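Local structure of PtLCIB4 H88A mutant (Phaeodactylum tricornutum, 5B5Z) at residues T93-M98 against T222-E227. The protein is a zinc-binding homolog of the limiting CO2-inducible protein LCIB and probably acts as a beta-type carbonic anhydrase. Sequence-based numbering, arbitrary orientation.
Sequences TGFGAM and TRILDE
Phe-95 and Ile-224 mark the nearest approach of the two helical backbones, with their CA atoms 7.5 Å apart. Phe-95 lies on helix 91-99, and Ile-224 and Leu-225 lie on the last turns of helix 205-228. Phe-95 is the one side chain of 93-98 that reaches across, and its CB is directed at the other helix. CG is anti to the backbone N (chi1 -177°), which carries the ring out from its own helix to the side of 222-227. Two methyl groups meet it there. CG2 of Ile-224 touches the base of the side chain, 3.7 Å from Phe-95 CB and a little farther from CG. These two side chains run past each other in opposite directions. CD2 of Leu-225 lies along the CD1-CE1-CZ side of the ring and is closest to Phe-95 CE1, at 3.3 Å. The Leu-225 side chain crosses that of Phe-95 at about a right angle. Both methyls come at the ring obliquely. Leu-225 CD2 and Phe-95 CE1 are closer than two carbons usually come, so the fit is tight here.

The contact lies between two helices that both pack on strand 238-247, and next to the second subunit. Phe-95 also touches Ile-238, and Leu-225 touches Val-240, alternate residues of that strand, consistent with both helices lying on the same face of it. Ile-224 packs on Leu-92 and on Leu-181 of the second subunit. An alanine in place of Phe-95 would probably open a gap beside CD2 of Leu-225 and leave that methyl without its aromatic partner.

No hydrogen bond or salt bridge links the two segments. All three touching residues are buried, and their side chains are purely hydrocarbon. The contact is therefore apolar, and its contribution to holding the helices together probably comes from close packing and exclusion of water.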
loop_
_atom_site.group_PDB
_atom_site.type_symbol
_atom_site.label_atom_id
_atom_site.label_comp_id
_atom_site.label_asym_id
_atom_site.label_seq_id
_atom_site.Cartn_x
_atom_site.Cartn_y
_atom_site.Cartn_z
ATOM N N THR A 93 -9.144 -11.280 2.887
ATOM C CA THR A 93 -8.273 -11.904 1.896
ATOM C C THR A 93 -6.836 -11.402 2.035
ATOM O O THR A 93 -5.901 -12.171 1.939
ATOM C CB THR A 93 -8.776 -11.665 0.463
ATOM O OG1 THR A 93 -10.056 -12.303 0.316
ATOM C CG2 THR A 93 -7.784 -12.244 -0.571
ATOM N N GLY A 94 -6.671 -10.107 2.271
ATOM C CA GLY A 94 -5.358 -9.553 2.517
ATOM C C GLY A 94 -4.720 -10.153 3.757
ATOM O O GLY A 94 -3.527 -10.480 3.760
ATOM N N PHE A 95 -5.501 -10.311 4.821
ATOM C CA PHE A 95 -4.966 -10.920 6.029
ATOM C C PHE A 95 -4.577 -12.374 5.788
ATOM O O PHE A 95 -3.526 -12.834 6.241
ATOM C CB PHE A 95 -5.981 -10.849 7.170
ATOM C CG PHE A 95 -5.457 -11.392 8.465
ATOM C CD1 PHE A 95 -4.598 -10.635 9.243
ATOM C CD2 PHE A 95 -5.787 -12.670 8.887
ATOM C CE1 PHE A 95 -4.093 -11.138 10.422
ATOM C CE2 PHE A 95 -5.282 -13.172 10.072
ATOM C CZ PHE A 95 -4.438 -12.406 10.834
ATOM N N GLY A 96 -5.433 -13.103 5.085
ATOM C CA GLY A 96 -5.123 -14.483 4.759
ATOM C C GLY A 96 -3.882 -14.622 3.892
ATOM O O GLY A 96 -3.101 -15.564 4.048
ATOM N N ALA A 97 -3.706 -13.690 2.959
ATOM C CA ALA A 97 -2.527 -13.689 2.100
ATOM C C ALA A 97 -1.264 -13.511 2.930
ATOM O O ALA A 97 -0.252 -14.186 2.740
ATOM C CB ALA A 97 -2.637 -12.581 1.062
ATOM N N MET A 98 -1.337 -12.577 3.859
ATOM C CA MET A 98 -0.233 -12.320 4.752
ATOM C C MET A 98 0.063 -13.567 5.601
ATOM O O MET A 98 1.213 -13.989 5.709
ATOM C CB MET A 98 -0.571 -11.091 5.615
ATOM C CG MET A 98 0.544 -10.611 6.487
ATOM S SD MET A 98 0.621 -11.639 7.956
ATOM C CE MET A 98 -0.993 -11.341 8.686
ATOM N N THR A 222 -9.500 -5.383 14.788
ATOM C CA THR A 222 -9.942 -6.427 15.710
ATOM C C THR A 222 -10.913 -7.400 15.027
ATOM O O THR A 222 -10.781 -8.612 15.169
ATOM C CB THR A 222 -10.599 -5.822 16.950
ATOM O OG1 THR A 222 -9.611 -5.099 17.693
ATOM C CG2 THR A 222 -11.209 -6.929 17.832
ATOM N N ARG A 223 -11.869 -6.873 14.264
ATOM C CA ARG A 223 -12.801 -7.732 13.539
ATOM C C ARG A 223 -12.087 -8.655 12.544
ATOM O O ARG A 223 -12.390 -9.845 12.457
ATOM C CB ARG A 223 -13.855 -6.887 12.808
ATOM C CG ARG A 223 -14.875 -7.731 12.030
ATOM C CD ARG A 223 -16.030 -6.884 11.518
ATOM N NE ARG A 223 -16.868 -6.412 12.617
ATOM C CZ ARG A 223 -17.824 -5.501 12.477
ATOM N NH1 ARG A 223 -18.050 -4.959 11.285
ATOM N NH2 ARG A 223 -18.551 -5.131 13.522
ATOM N N ILE A 224 -11.131 -8.110 11.792
ATOM C CA ILE A 224 -10.397 -8.914 10.825
ATOM C C ILE A 224 -9.603 -10.027 11.512
ATOM O O ILE A 224 -9.569 -11.170 11.026
ATOM C CB ILE A 224 -9.444 -8.031 9.997
ATOM C CG1 ILE A 224 -10.253 -7.133 9.065
ATOM C CG2 ILE A 224 -8.478 -8.889 9.165
ATOM C CD1 ILE A 224 -9.422 -6.018 8.425
ATOM N N LEU A 225 -8.966 -9.694 12.631
ATOM C CA LEU A 225 -8.158 -10.674 13.352
ATOM C C LEU A 225 -9.059 -11.755 13.953
ATOM O O LEU A 225 -8.687 -12.919 13.974
ATOM C CB LEU A 225 -7.321 -10.011 14.445
ATOM C CG LEU A 225 -6.311 -8.951 13.999
ATOM C CD1 LEU A 225 -5.496 -8.434 15.178
ATOM C CD2 LEU A 225 -5.409 -9.513 12.939
ATOM N N ASP A 226 -10.242 -11.365 14.430
ATOM C CA ASP A 226 -11.195 -12.336 14.971
ATOM C C ASP A 226 -11.677 -13.291 13.875
ATOM O O ASP A 226 -11.790 -14.502 14.094
ATOM C CB ASP A 226 -12.390 -11.623 15.632
ATOM C CG ASP A 226 -12.015 -10.904 16.934
ATOM O OD1 ASP A 226 -10.896 -11.122 17.455
ATOM O OD2 ASP A 226 -12.843 -10.111 17.441
ATOM N N GLU A 227 -11.937 -12.758 12.683
ATOM C CA GLU A 227 -12.397 -13.581 11.559
ATOM C C GLU A 227 -11.331 -14.500 10.981
ATOM O O GLU A 227 -11.614 -15.656 10.671
ATOM C CB GLU A 227 -12.919 -12.702 10.422
ATOM C CG GLU A 227 -14.126 -11.885 10.766
ATOM C CD GLU A 227 -15.406 -12.689 10.737
ATOM O OE1 GLU A 227 -15.438 -13.750 10.065
ATOM O OE2 GLU A 227 -16.373 -12.245 11.379
#